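Probable chitinase A (PDB 4TX8) is probably an endochitinase of glycoside hydrolase family 18, hydrolysing internal bonds of chitin with a TIM-barrel domain and carrying a separate carbohydrate-binding module. Local coordinates at residues S354-N357 with S358-T362; I399-D402 with R403-G406; Y407-S410 with R411-A415; Q128-A131 with D132-V135. All blocks are in the same frame, centred on the assembly; numbering follows the deposited sequence.

Contact 1: residues S354-N357 with S358-T362. With MG (magnesium ion), chain C.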
ATOM      1  N   SER A 354      -6.041  13.080  -4.531  1.00 26.17           N
ATOM      2  CA  SER A 354      -6.295  13.318  -3.112  1.00 26.62           C
ATOM      3  C   SER A 354      -5.493  12.380  -2.216  1.00 29.43           C
ATOM      4  O   SER A 354      -5.544  12.491  -0.992  1.00 30.04           O
ATOM      5  CB  SER A 354      -7.787  13.172  -2.803  1.00 26.07           C
ATOM      6  OG  SER A 354      -8.552  14.104  -3.542  1.00 31.81           O
ATOM      7  N   SER A 355      -4.745  11.466  -2.826  1.00 27.03           N
ATOM      8  CA  SER A 355      -4.078  10.403  -2.074  1.00 23.15           C
ATOM      9  C   SER A 355      -2.676  10.772  -1.588  1.00 24.16           C
ATOM     10  O   SER A 355      -2.096  10.067  -0.760  1.00 29.19           O
ATOM     11  CB  SER A 355      -3.999   9.137  -2.928  1.00 20.56           C
ATOM     12  OG  SER A 355      -5.290   8.679  -3.294  1.00 21.28           O
ATOM     13  N   ALA A 356      -2.134  11.866  -2.106  1.00 23.53           N
ATOM     14  CA  ALA A 356      -0.769  12.268  -1.783  1.00 23.02           C
ATOM     15  C   ALA A 356      -0.534  13.717  -2.180  1.00 23.31           C
ATOM     16  O   ALA A 356      -1.425  14.363  -2.727  1.00 26.21           O
ATOM     17  CB  ALA A 356       0.234  11.358  -2.479  1.00 21.46           C
ATOM     18  N   ASN A 357       0.664  14.223  -1.908  1.00 23.42           N
ATOM     19  CA  ASN A 357       1.006  15.599  -2.255  1.00 24.63           C
ATOM     20  C   ASN A 357       1.778  15.692  -3.567  1.00 28.04           C
ATOM     21  O   ASN A 357       1.783  16.733  -4.218  1.00 32.09           O
ATOM     22  CB  ASN A 357       1.818  16.246  -1.133  1.00 25.93           C
ATOM     23  CG  ASN A 357       1.117  16.172   0.207  1.00 29.85           C
ATOM     24  OD1 ASN A 357      -0.047  16.549   0.335  1.00 32.27           O
ATOM     25  ND2 ASN A 357       1.822  15.669   1.212  1.00 27.44           N
ATOM     26  N   SER A 358       2.438  14.601  -3.942  1.00 26.26           N
ATOM     27  CA  SER A 358       3.194  14.547  -5.189  1.00 29.15           C
ATOM     28  C   SER A 358       3.425  13.098  -5.588  1.00 30.70           C
ATOM     29  O   SER A 358       3.308  12.201  -4.756  1.00 27.49           O
ATOM     30  CB  SER A 358       4.533  15.272  -5.051  1.00 30.21           C
ATOM     31  OG  SER A 358       5.406  14.564  -4.186  1.00 30.96           O
ATOM     32  N   GLY A 359       3.753  12.869  -6.855  1.00 28.20           N
ATOM     33  CA  GLY A 359       4.051  11.527  -7.322  1.00 29.10           C
ATOM     34  C   GLY A 359       2.867  10.833  -7.962  1.00 29.17           C
ATOM     35  O   GLY A 359       2.860   9.611  -8.106  1.00 27.18           O
ATOM     36  N   PHE A 360       1.869  11.619  -8.353  1.00 26.69           N
ATOM     37  CA  PHE A 360       0.666  11.096  -8.989  1.00 27.87           C
ATOM     38  C   PHE A 360       0.982  10.447 -10.325  1.00 28.82           C
ATOM     39  O   PHE A 360       1.854  10.907 -11.057  1.00 28.89           O
ATOM     40  CB  PHE A 360      -0.358  12.215  -9.182  1.00 31.94           C
ATOM     41  CG  PHE A 360      -0.537  13.078  -7.972  1.00 33.92           C
ATOM     42  CD1 PHE A 360      -1.168  12.585  -6.839  1.00 32.43           C
ATOM     43  CD2 PHE A 360      -0.068  14.383  -7.961  1.00 34.93           C
ATOM     44  CE1 PHE A 360      -1.330  13.381  -5.717  1.00 32.87           C
ATOM     45  CE2 PHE A 360      -0.228  15.184  -6.845  1.00 34.89           C
ATOM     46  CZ  PHE A 360      -0.861  14.683  -5.723  1.00 33.04           C
ATOM     47  N   VAL A 361       0.265   9.375 -10.641  1.00 26.73           N
ATOM     48  CA  VAL A 361       0.446   8.681 -11.908  1.00 26.66           C
ATOM     49  C   VAL A 361      -0.899   8.383 -12.559  1.00 27.03           C
ATOM     50  O   VAL A 361      -1.910   8.246 -11.878  1.00 29.41           O
ATOM     51  CB  VAL A 361       1.221   7.354 -11.726  1.00 27.05           C
ATOM     52  CG1 VAL A 361       2.642   7.618 -11.252  1.00 26.57           C
ATOM     53  CG2 VAL A 361       0.490   6.442 -10.752  1.00 24.68           C
ATOM     54  N   THR A 362      -0.906   8.295 -13.883  1.00 29.20           N
ATOM     55  CA  THR A 362      -2.077   7.826 -14.610  1.00 32.78           C
ATOM     56  C   THR A 362      -2.064   6.306 -14.658  1.00 33.28           C
ATOM     57  O   THR A 362      -1.026   5.682 -14.435  1.00 31.14           O
ATOM     58  CB  THR A 362      -2.115   8.364 -16.046  1.00 30.69           C
ATOM     59  OG1 THR A 362      -0.962   7.890 -16.753  1.00 31.28           O
ATOM     60  CG2 THR A 362      -2.123   9.886 -16.052  1.00 30.54           C
TER
HETATM   61 MG    MG C 502      -3.049  15.887  -2.934  1.00 52.95          MG
HETATM   62  O   HOH W   1      -3.736  14.889  -0.736  1.00 44.61           O
HETATM   63  O   HOH W   2      -1.693  17.616  -1.681  1.00 39.04           O
HETATM   64  O   HOH W   3      -2.423  17.488  -4.811  1.00 34.51           O

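Contact 2: residues I399-D402 with R403-G406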
ATOM      1  N   ILE A 399      -7.525   1.930  -1.193  1.00 20.36           N
ATOM      2  CA  ILE A 399      -8.785   1.321  -1.600  1.00 23.15           C
ATOM      3  C   ILE A 399      -9.946   2.311  -1.444  1.00 24.43           C
ATOM      4  O   ILE A 399     -10.788   2.444  -2.336  1.00 25.66           O
ATOM      5  CB  ILE A 399      -9.067   0.039  -0.784  1.00 23.67           C
ATOM      6  CG1 ILE A 399      -7.996  -1.016  -1.085  1.00 19.48           C
ATOM      7  CG2 ILE A 399     -10.464  -0.494  -1.072  1.00 18.87           C
ATOM      8  CD1 ILE A 399      -8.252  -2.361  -0.437  1.00 21.02           C
ATOM      9  N   ASN A 400      -9.972   3.023  -0.321  1.00 22.76           N
ATOM     10  CA  ASN A 400     -11.039   3.985  -0.051  1.00 22.59           C
ATOM     11  C   ASN A 400     -11.039   5.177  -1.002  1.00 23.80           C
ATOM     12  O   ASN A 400     -12.095   5.586  -1.482  1.00 23.30           O
ATOM     13  CB  ASN A 400     -10.950   4.479   1.389  1.00 22.60           C
ATOM     14  CG  ASN A 400     -11.323   3.408   2.390  1.00 25.05           C
ATOM     15  OD1 ASN A 400     -10.705   2.344   2.432  1.00 20.69           O
ATOM     16  ND2 ASN A 400     -12.337   3.681   3.204  1.00 19.88           N
ATOM     17  N   TRP A 401      -9.866   5.740  -1.270  1.00 20.56           N
ATOM     18  CA  TRP A 401      -9.797   6.859  -2.200  1.00 22.55           C
ATOM     19  C   TRP A 401     -10.158   6.400  -3.606  1.00 24.49           C
ATOM     20  O   TRP A 401     -10.823   7.124  -4.347  1.00 25.69           O
ATOM     21  CB  TRP A 401      -8.415   7.517  -2.183  1.00 20.92           C
ATOM     22  CG  TRP A 401      -8.290   8.541  -1.103  1.00 21.54           C
ATOM     23  CD1 TRP A 401      -7.463   8.498  -0.021  1.00 22.23           C
ATOM     24  CD2 TRP A 401      -9.043   9.756  -0.987  1.00 24.49           C
ATOM     25  NE1 TRP A 401      -7.642   9.619   0.757  1.00 25.06           N
ATOM     26  CE2 TRP A 401      -8.609  10.406   0.185  1.00 25.02           C
ATOM     27  CE3 TRP A 401     -10.036  10.360  -1.765  1.00 26.94           C
ATOM     28  CZ2 TRP A 401      -9.136  11.628   0.600  1.00 25.27           C
ATOM     29  CZ3 TRP A 401     -10.559  11.577  -1.349  1.00 27.51           C
ATOM     30  CH2 TRP A 401     -10.107  12.196  -0.180  1.00 26.03           C
ATOM     31  N   ASP A 402      -9.738   5.189  -3.965  1.00 23.96           N
ATOM     32  CA  ASP A 402     -10.085   4.634  -5.268  1.00 24.85           C
ATOM     33  C   ASP A 402     -11.594   4.445  -5.396  1.00 26.20           C
ATOM     34  O   ASP A 402     -12.184   4.755  -6.430  1.00 26.89           O
ATOM     35  CB  ASP A 402      -9.367   3.304  -5.503  1.00 21.15           C
ATOM     36  CG  ASP A 402      -9.875   2.584  -6.737  1.00 23.42           C
ATOM     37  OD1 ASP A 402      -9.521   3.007  -7.858  1.00 23.35           O
ATOM     38  OD2 ASP A 402     -10.636   1.606  -6.586  1.00 24.64           O
ATOM     39  N   ARG A 403     -12.211   3.941  -4.332  1.00 24.55           N
ATOM     40  CA  ARG A 403     -13.656   3.743  -4.285  1.00 25.21           C
ATOM     41  C   ARG A 403     -14.404   5.070  -4.398  1.00 29.01           C
ATOM     42  O   ARG A 403     -15.359   5.197  -5.171  1.00 22.28           O
ATOM     43  CB  ARG A 403     -14.045   3.024  -2.989  1.00 25.22           C
ATOM     44  CG  ARG A 403     -15.542   2.878  -2.736  1.00 24.21           C
ATOM     45  CD  ARG A 403     -15.763   2.119  -1.429  1.00 26.10           C
ATOM     46  NE  ARG A 403     -17.163   2.045  -1.018  1.00 27.11           N
ATOM     47  CZ  ARG A 403     -17.736   2.880  -0.155  1.00 29.64           C
ATOM     48  NH1 ARG A 403     -17.034   3.868   0.384  1.00 23.37           N
ATOM     49  NH2 ARG A 403     -19.012   2.728   0.167  1.00 36.41           N
ATOM     50  N   ARG A 404     -13.960   6.055  -3.626  1.00 24.43           N
ATOM     51  CA  ARG A 404     -14.576   7.376  -3.626  1.00 24.54           C
ATOM     52  C   ARG A 404     -14.476   8.024  -5.008  1.00 29.59           C
ATOM     53  O   ARG A 404     -15.400   8.707  -5.453  1.00 29.52           O
ATOM     54  CB  ARG A 404     -13.920   8.262  -2.561  1.00 23.59           C
ATOM     55  CG  ARG A 404     -14.355   9.723  -2.563  1.00 27.30           C
ATOM     56  CD  ARG A 404     -15.870   9.881  -2.505  1.00 28.36           C
ATOM     57  NE  ARG A 404     -16.480   9.195  -1.370  1.00 24.78           N
ATOM     58  CZ  ARG A 404     -17.787   9.197  -1.123  1.00 28.07           C
ATOM     59  NH1 ARG A 404     -18.614   9.853  -1.931  1.00 27.93           N
ATOM     60  NH2 ARG A 404     -18.271   8.551  -0.070  1.00 27.11           N
ATOM     61  N   ASP A 405     -13.362   7.779  -5.693  1.00 26.45           N
ATOM     62  CA  ASP A 405     -13.107   8.384  -6.999  1.00 29.00           C
ATOM     63  C   ASP A 405     -13.725   7.597  -8.158  1.00 29.68           C
ATOM     64  O   ASP A 405     -13.594   7.990  -9.315  1.00 31.14           O
ATOM     65  CB  ASP A 405     -11.598   8.537  -7.223  1.00 31.21           C
ATOM     66  CG  ASP A 405     -10.971   9.572  -6.301  1.00 37.98           C
ATOM     67  OD1 ASP A 405     -11.695  10.478  -5.834  1.00 40.83           O
ATOM     68  OD2 ASP A 405      -9.750   9.485  -6.050  1.00 34.64           O
ATOM     69  N   GLY A 406     -14.396   6.491  -7.846  1.00 28.86           N
ATOM     70  CA  GLY A 406     -15.095   5.711  -8.852  1.00 29.05           C
ATOM     71  C   GLY A 406     -14.293   4.577  -9.469  1.00 29.08           C
ATOM     72  O   GLY A 406     -14.497   4.235 -10.634  1.00 30.27           O
TER
HETATM   73  O   HOH W   4     -14.431   5.008  -0.116  1.00 26.86           O

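Contact 3: residues Y407-S410 with R411-A415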
ATOM      1  N   TYR A 407     -13.388   3.998  -8.684  1.00 26.90           N
ATOM      2  CA  TYR A 407     -12.558   2.870  -9.117  1.00 27.73           C
ATOM      3  C   TYR A 407     -11.738   3.189 -10.365  1.00 29.84           C
ATOM      4  O   TYR A 407     -11.476   2.309 -11.184  1.00 30.41           O
ATOM      5  CB  TYR A 407     -13.420   1.631  -9.382  1.00 25.16           C
ATOM      6  CG  TYR A 407     -14.376   1.282  -8.265  1.00 27.58           C
ATOM      7  CD1 TYR A 407     -13.909   0.826  -7.037  1.00 26.31           C
ATOM      8  CD2 TYR A 407     -15.750   1.387  -8.445  1.00 31.05           C
ATOM      9  CE1 TYR A 407     -14.784   0.495  -6.016  1.00 27.06           C
ATOM     10  CE2 TYR A 407     -16.630   1.060  -7.433  1.00 33.08           C
ATOM     11  CZ  TYR A 407     -16.142   0.615  -6.221  1.00 31.94           C
ATOM     12  OH  TYR A 407     -17.014   0.289  -5.211  1.00 32.17           O
ATOM     13  N   THR A 408     -11.331   4.446 -10.502  1.00 26.98           N
ATOM     14  CA  THR A 408     -10.606   4.888 -11.688  1.00 27.61           C
ATOM     15  C   THR A 408      -9.171   4.372 -11.720  1.00 27.63           C
ATOM     16  O   THR A 408      -8.519   4.406 -12.763  1.00 27.80           O
ATOM     17  CB  THR A 408     -10.581   6.420 -11.789  1.00 28.50           C
ATOM     18  OG1 THR A 408     -10.171   6.971 -10.532  1.00 27.84           O
ATOM     19  CG2 THR A 408     -11.963   6.946 -12.139  1.00 29.58           C
ATOM     20  N   PHE A 409      -8.678   3.905 -10.578  1.00 25.17           N
ATOM     21  CA  PHE A 409      -7.352   3.307 -10.525  1.00 25.61           C
ATOM     22  C   PHE A 409      -7.461   1.786 -10.601  1.00 29.12           C
ATOM     23  O   PHE A 409      -6.853   1.158 -11.468  1.00 26.90           O
ATOM     24  CB  PHE A 409      -6.606   3.731  -9.252  1.00 22.88           C
ATOM     25  CG  PHE A 409      -5.177   3.238  -9.187  1.00 27.65           C
ATOM     26  CD1 PHE A 409      -4.880   1.983  -8.674  1.00 26.50           C
ATOM     27  CD2 PHE A 409      -4.133   4.035  -9.634  1.00 27.95           C
ATOM     28  CE1 PHE A 409      -3.570   1.528  -8.619  1.00 24.04           C
ATOM     29  CE2 PHE A 409      -2.820   3.589  -9.577  1.00 28.94           C
ATOM     30  CZ  PHE A 409      -2.539   2.333  -9.070  1.00 25.26           C
ATOM     31  N   SER A 410      -8.247   1.201  -9.700  1.00 26.41           N
ATOM     32  CA  SER A 410      -8.316  -0.253  -9.576  1.00 26.39           C
ATOM     33  C   SER A 410      -8.792  -0.955 -10.848  1.00 28.14           C
ATOM     34  O   SER A 410      -8.264  -2.005 -11.204  1.00 26.74           O
ATOM     35  CB  SER A 410      -9.222  -0.646  -8.406  1.00 24.05           C
ATOM     36  OG  SER A 410     -10.538  -0.158  -8.586  1.00 25.92           O
ATOM     37  N   ARG A 411      -9.777  -0.387 -11.537  1.00 26.89           N
ATOM     38  CA  ARG A 411     -10.321  -1.057 -12.718  1.00 29.46           C
ATOM     39  C   ARG A 411      -9.289  -1.188 -13.849  1.00 30.17           C
ATOM     40  O   ARG A 411      -9.040  -2.301 -14.313  1.00 29.98           O
ATOM     41  CB  ARG A 411     -11.585  -0.344 -13.223  1.00 32.52           C
ATOM     42  CG  ARG A 411     -12.840  -0.665 -12.428  1.00 36.54           C
ATOM     43  CD  ARG A 411     -14.036   0.128 -12.932  1.00 40.01           C
ATOM     44  NE  ARG A 411     -15.246  -0.180 -12.173  1.00 45.68           N
ATOM     45  CZ  ARG A 411     -16.385   0.500 -12.268  1.00 51.02           C
ATOM     46  NH1 ARG A 411     -16.477   1.540 -13.089  1.00 50.03           N
ATOM     47  NH2 ARG A 411     -17.434   0.142 -11.537  1.00 51.11           N
ATOM     48  N   PRO A 412      -8.676  -0.072 -14.294  1.00 29.82           N
ATOM     49  CA  PRO A 412      -7.735  -0.295 -15.399  1.00 29.03           C
ATOM     50  C   PRO A 412      -6.434  -0.971 -14.968  1.00 29.21           C
ATOM     51  O   PRO A 412      -5.854  -1.713 -15.759  1.00 29.55           O
ATOM     52  CB  PRO A 412      -7.464   1.121 -15.923  1.00 25.64           C
ATOM     53  CG  PRO A 412      -7.722   2.009 -14.755  1.00 27.32           C
ATOM     54  CD  PRO A 412      -8.834   1.363 -13.986  1.00 26.68           C
ATOM     55  N   VAL A 413      -5.986  -0.733 -13.739  1.00 27.89           N
ATOM     56  CA  VAL A 413      -4.718  -1.301 -13.293  1.00 27.26           C
ATOM     57  C   VAL A 413      -4.834  -2.813 -13.072  1.00 29.13           C
ATOM     58  O   VAL A 413      -3.933  -3.566 -13.445  1.00 29.13           O
ATOM     59  CB  VAL A 413      -4.208  -0.610 -12.016  1.00 26.70           C
ATOM     60  CG1 VAL A 413      -3.037  -1.373 -11.418  1.00 22.98           C
ATOM     61  CG2 VAL A 413      -3.797   0.826 -12.333  1.00 22.37           C
ATOM     62  N   ALA A 414      -5.946  -3.264 -12.495  1.00 24.49           N
ATOM     63  CA  ALA A 414      -6.179  -4.701 -12.354  1.00 26.15           C
ATOM     64  C   ALA A 414      -6.242  -5.367 -13.724  1.00 30.51           C
ATOM     65  O   ALA A 414      -5.745  -6.477 -13.898  1.00 31.33           O
ATOM     66  CB  ALA A 414      -7.454  -4.977 -11.574  1.00 23.07           C
ATOM     67  N   ALA A 415      -6.851  -4.686 -14.691  1.00 30.29           N
ATOM     68  CA  ALA A 415      -6.927  -5.205 -16.053  1.00 31.08           C
ATOM     69  C   ALA A 415      -5.531  -5.366 -16.650  1.00 29.42           C
ATOM     70  O   ALA A 415      -5.251  -6.355 -17.327  1.00 30.49           O
ATOM     71  CB  ALA A 415      -7.778  -4.296 -16.926  1.00 33.04           C
TER

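Contact 4: residues Q128-A131 with D132-V135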
ATOM      1  N   GLN A 128     -17.295  -5.380   1.060  1.00 31.41           N
ATOM      2  CA  GLN A 128     -17.617  -4.623  -0.147  1.00 31.41           C
ATOM      3  C   GLN A 128     -16.386  -4.235  -0.969  1.00 29.89           C
ATOM      4  O   GLN A 128     -16.517  -3.611  -2.020  1.00 30.27           O
ATOM      5  CB  GLN A 128     -18.414  -3.365   0.220  1.00 27.35           C
ATOM      6  CG  GLN A 128     -19.792  -3.659   0.795  1.00 27.69           C
ATOM      7  CD  GLN A 128     -20.489  -2.418   1.316  1.00 33.60           C
ATOM      8  OE1 GLN A 128     -20.071  -1.294   1.037  1.00 36.59           O
ATOM      9  NE2 GLN A 128     -21.555  -2.616   2.083  1.00 34.85           N
ATOM     10  N   VAL A 129     -15.199  -4.596  -0.490  1.00 26.19           N
ATOM     11  CA  VAL A 129     -13.969  -4.343  -1.235  1.00 25.77           C
ATOM     12  C   VAL A 129     -14.010  -5.100  -2.563  1.00 29.16           C
ATOM     13  O   VAL A 129     -14.247  -6.308  -2.587  1.00 30.26           O
ATOM     14  CB  VAL A 129     -12.723  -4.754  -0.426  1.00 26.73           C
ATOM     15  CG1 VAL A 129     -11.479  -4.711  -1.298  1.00 21.49           C
ATOM     16  CG2 VAL A 129     -12.562  -3.857   0.798  1.00 25.29           C
ATOM     17  N   SER A 130     -13.789  -4.385  -3.663  1.00 28.06           N
ATOM     18  CA  SER A 130     -14.008  -4.943  -4.995  1.00 28.78           C
ATOM     19  C   SER A 130     -13.048  -6.082  -5.319  1.00 28.12           C
ATOM     20  O   SER A 130     -11.949  -6.158  -4.772  1.00 26.22           O
ATOM     21  CB  SER A 130     -13.889  -3.850  -6.059  1.00 30.15           C
ATOM     22  OG  SER A 130     -12.601  -3.840  -6.643  1.00 32.26           O
ATOM     23  N   ALA A 131     -13.471  -6.953  -6.229  1.00 28.31           N
ATOM     24  CA  ALA A 131     -12.700  -8.137  -6.590  1.00 29.62           C
ATOM     25  C   ALA A 131     -11.368  -7.807  -7.266  1.00 29.12           C
ATOM     26  O   ALA A 131     -10.518  -8.682  -7.411  1.00 28.21           O
ATOM     27  CB  ALA A 131     -13.531  -9.041  -7.491  1.00 30.75           C
ATOM     28  N   ASP A 132     -11.185  -6.554  -7.678  1.00 26.83           N
ATOM     29  CA  ASP A 132      -9.947  -6.147  -8.344  1.00 27.54           C
ATOM     30  C   ASP A 132      -8.753  -6.103  -7.389  1.00 28.02           C
ATOM     31  O   ASP A 132      -7.604  -6.076  -7.827  1.00 28.46           O
ATOM     32  CB  ASP A 132     -10.116  -4.779  -9.012  1.00 24.45           C
ATOM     33  CG  ASP A 132     -10.881  -4.855 -10.318  1.00 30.41           C
ATOM     34  OD1 ASP A 132     -10.783  -5.894 -11.008  1.00 28.11           O
ATOM     35  OD2 ASP A 132     -11.574  -3.871 -10.657  1.00 30.77           O
ATOM     36  N   TRP A 133      -9.023  -6.085  -6.088  1.00 24.61           N
ATOM     37  CA  TRP A 133      -7.957  -6.051  -5.091  1.00 23.20           C
ATOM     38  C   TRP A 133      -7.515  -7.462  -4.704  1.00 25.91           C
ATOM     39  O   TRP A 133      -8.346  -8.316  -4.413  1.00 28.41           O
ATOM     40  CB  TRP A 133      -8.414  -5.277  -3.853  1.00 21.36           C
ATOM     41  CG  TRP A 133      -8.831  -3.873  -4.166  1.00 23.74           C
ATOM     42  CD1 TRP A 133     -10.105  -3.415  -4.349  1.00 21.44           C
ATOM     43  CD2 TRP A 133      -7.969  -2.744  -4.352  1.00 23.48           C
ATOM     44  NE1 TRP A 133     -10.089  -2.067  -4.628  1.00 23.10           N
ATOM     45  CE2 TRP A 133      -8.790  -1.632  -4.637  1.00 22.86           C
ATOM     46  CE3 TRP A 133      -6.581  -2.563  -4.301  1.00 25.52           C
ATOM     47  CZ2 TRP A 133      -8.269  -0.358  -4.874  1.00 20.49           C
ATOM     48  CZ3 TRP A 133      -6.066  -1.297  -4.535  1.00 19.96           C
ATOM     49  CH2 TRP A 133      -6.908  -0.212  -4.815  1.00 20.36           C
ATOM     50  N   ASP A 134      -6.206  -7.698  -4.704  1.00 22.91           N
ATOM     51  CA  ASP A 134      -5.663  -9.019  -4.391  1.00 25.81           C
ATOM     52  C   ASP A 134      -5.143  -9.095  -2.964  1.00 27.45           C
ATOM     53  O   ASP A 134      -5.175 -10.153  -2.337  1.00 26.74           O
ATOM     54  CB  ASP A 134      -4.546  -9.382  -5.366  1.00 22.15           C
ATOM     55  CG  ASP A 134      -5.031  -9.453  -6.795  1.00 30.74           C
ATOM     56  OD1 ASP A 134      -5.956 -10.248  -7.064  1.00 29.79           O
ATOM     57  OD2 ASP A 134      -4.500  -8.704  -7.646  1.00 27.33           O
ATOM     58  N   VAL A 135      -4.639  -7.973  -2.461  1.00 25.50           N
ATOM     59  CA  VAL A 135      -4.219  -7.891  -1.068  1.00 24.03           C
ATOM     60  C   VAL A 135      -4.871  -6.677  -0.429  1.00 24.94           C
ATOM     61  O   VAL A 135      -4.699  -5.548  -0.891  1.00 24.41           O
ATOM     62  CB  VAL A 135      -2.686  -7.803  -0.917  1.00 23.82           C
ATOM     63  CG1 VAL A 135      -2.306  -7.769   0.555  1.00 19.03           C
ATOM     64  CG2 VAL A 135      -2.009  -8.982  -1.612  1.00 20.15           C
TER
HETATM   65  O   HOH W   5     -12.295  -2.102  -8.844  1.00 23.77           O
HETATM   66  O   HOH W   6      -8.319  -9.438  -9.410  1.00 45.23           O

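Contact 1: residues S354-N357 with S358-T362
The carbonyl oxygen of A356 meets the edge of the F360 ring. It lies in the ring plane, and A356 O is 3.1 Å from F360 CZ and as near to CE1, an approach consistent with weak C-H...O attraction between ring hydrogens and a carbonyl. The same oxygen binds the magnesium ion at 2.2 Å, so F360 flanks a metal ligand. Along the segment, S354 O accepts a weak bond from water 1, one of three waters that, with R353 O, complete the observed shell. The methyl of A356 touches the ring as well, CB to F360 CE1 being 4.1 Å, so a single residue offers the phenyl group both polar and apolar contact. At N357 the side chain turns from the ring toward the metal shell: with chi1 at -55°, CG stands beside the backbone N, and OD1 accepts a 2.8 Å bond from water 2, itself a magnesium ligand. This makes N357 a second-shell residue. Its carbonyl carbon meets the ring obliquely, N357 C to F360 CZ measuring 3.6 Å. S358 OG is hydrogen-bonded to E310 OE2 and to a citrate anion that probably comes from the crystallisation liquor. The stretch lies in the beta-to-alpha loop between strand 345-350, where P350 meets A356 and F360, and helix 363-375, whose N-cap is T362; on the way it passes W401 of helix 399-404.

Contact 2: residues I399-D402 with R403-G406
W401 lies alongside R404 and D405, obliquely, at the last turn of a short helix, 399-404, which ends in a Schellman motif at G406. The indole meets both partners loosely: W401 CZ3 is 4.4 Å from R404 CG, and its CE3 stands off D405 OD2 by the same margin. D405 folds back along the helix, chi1 -68° setting CG beside its own backbone N, and this brings OD2 within 3.1 Å of W401 O. Both atoms are acceptors, so the approach is not a bond and is probably mildly unfavourable. The two arginines leave the helix in roughly the same direction but differ in shape. R403 runs extended from CG to NE, and water 4, in the guanidinium plane at its edge, joins R403 NH1 to N400 O, returning the side chain through water to the helix backbone three residues back. R404 is bent at chi2 and chi3, and its guanidinium links the barrel helix to the family 5/12 carbohydrate-binding module, NH1 to P64 O and W71 O, while NE bonds S120 O. D402 points its carboxylate to the following loop, OD2 meeting S410 OG and OD1 meeting F409 N. Successive helical bonds, R403 N to I399 O, R404 N to N400 O and D405 N to W401 O, are each 2.9 Å long. Where G406 has a phi of 93°, its N donates to R403 O over 3.1 Å.

Contact 3: residues Y407-S410 with R411-A415
F409 and V413, four residues apart, make a CH-pi contact. V413 CG2 sits over the ring centre, 3.8 Å from the centroid of F409 and 10° off the normal. F409 has its CG anti to the backbone N (chi1 -175°), which swings the ring back under the first turn of the helix. That ring also packs against V366 of helix 363-375 and V394 and T396 of strand 393-397. The second side-chain contact is between a ring and a guanidinium: Y407 CD2 lies over one face of the R411 group and is 3.7 Å from NH2. The two planes are 34° apart, so this is an inclined overlap and not a parallel stack. The extended chain of R411 runs past Y407, its NE 3.8 Å from Y407 CB, and its polar end continues to N45 O through NH1. These contacts gather at the start of helix 410-417, the last helix of the (beta/alpha)8 barrel domain. Among the backbone bonds, R411 N reaches Y407 O at 3.2 Å, V413 N reaches F409 O at 3.1 Å, and A414 N reaches S410 O at 2.9 Å. P412 has no N-H and therefore makes no corresponding bond to T408 O; instead its ring carbons pack on that oxygen, P412 CG lying 3.2 Å from T408 O. The methyl of A414 likewise rests on a carbonyl, with A414 CB 3.1 Å from S410 O.

Contact 4: residues Q128-A131 with D132-V135
Residues S130 to W133 form a type I beta turn, closed by a bond from W133 N to S130 O of 3.2 Å. Its N-H...O angle of 170° is nearly straight, yet the donor stands 43° out of the carbonyl plane, above it and off the lone pairs. Inside this turn the side chain of S130 makes a second closure: OG accepts from D132 N at 3.2 Å, an ST turn. The hydroxyl reaches it with an unstaggered chi1 of 97°, a torsion probably held by this bond and by water 5, which lies 2.8 Å from S130 OG and donates to D132 OD2. The other carboxylate oxygen, D132 OD1, forms a salt bridge with R418. The turn belongs to the connection between parallel strands 108-114 and 135-143 of the GH18 TIM barrel, ending just before the second strand. Next to it, W133 brings the edge of its indole up to S130: S130 O lies near the ring plane at that edge, 3.3 Å from W133 CD1. V129 meets the same part of the ring from another direction, the two side chains crossing at about a right angle with V129 CG1 3.6 Å from W133 CD1. Elsewhere the indole packs on I399 and D402 of helix 399-404 and on S410 of helix 410-417, while V129 packs on W113 of strand 108-114.

From the N terminus, contact 4 comes first, closing its turn in the connection from strand 108-114 to 135-143. Contact 1 follows far along, in the loop leaving strand 345-350. Contacts 2 and 3 run on directly, one from the other, after strand 393-397. All are in series; none nests or crosses. In space they adjoin: S354 CB packs on W401 CZ3, tying contact 1 to contact 2, and a probable hydrogen bond from Y407 N to D402 O links contacts 2 and 3. Contact 4 touches both, through I399 and A414, so the first and last strand connections of the barrel meet where its ring of strands closes.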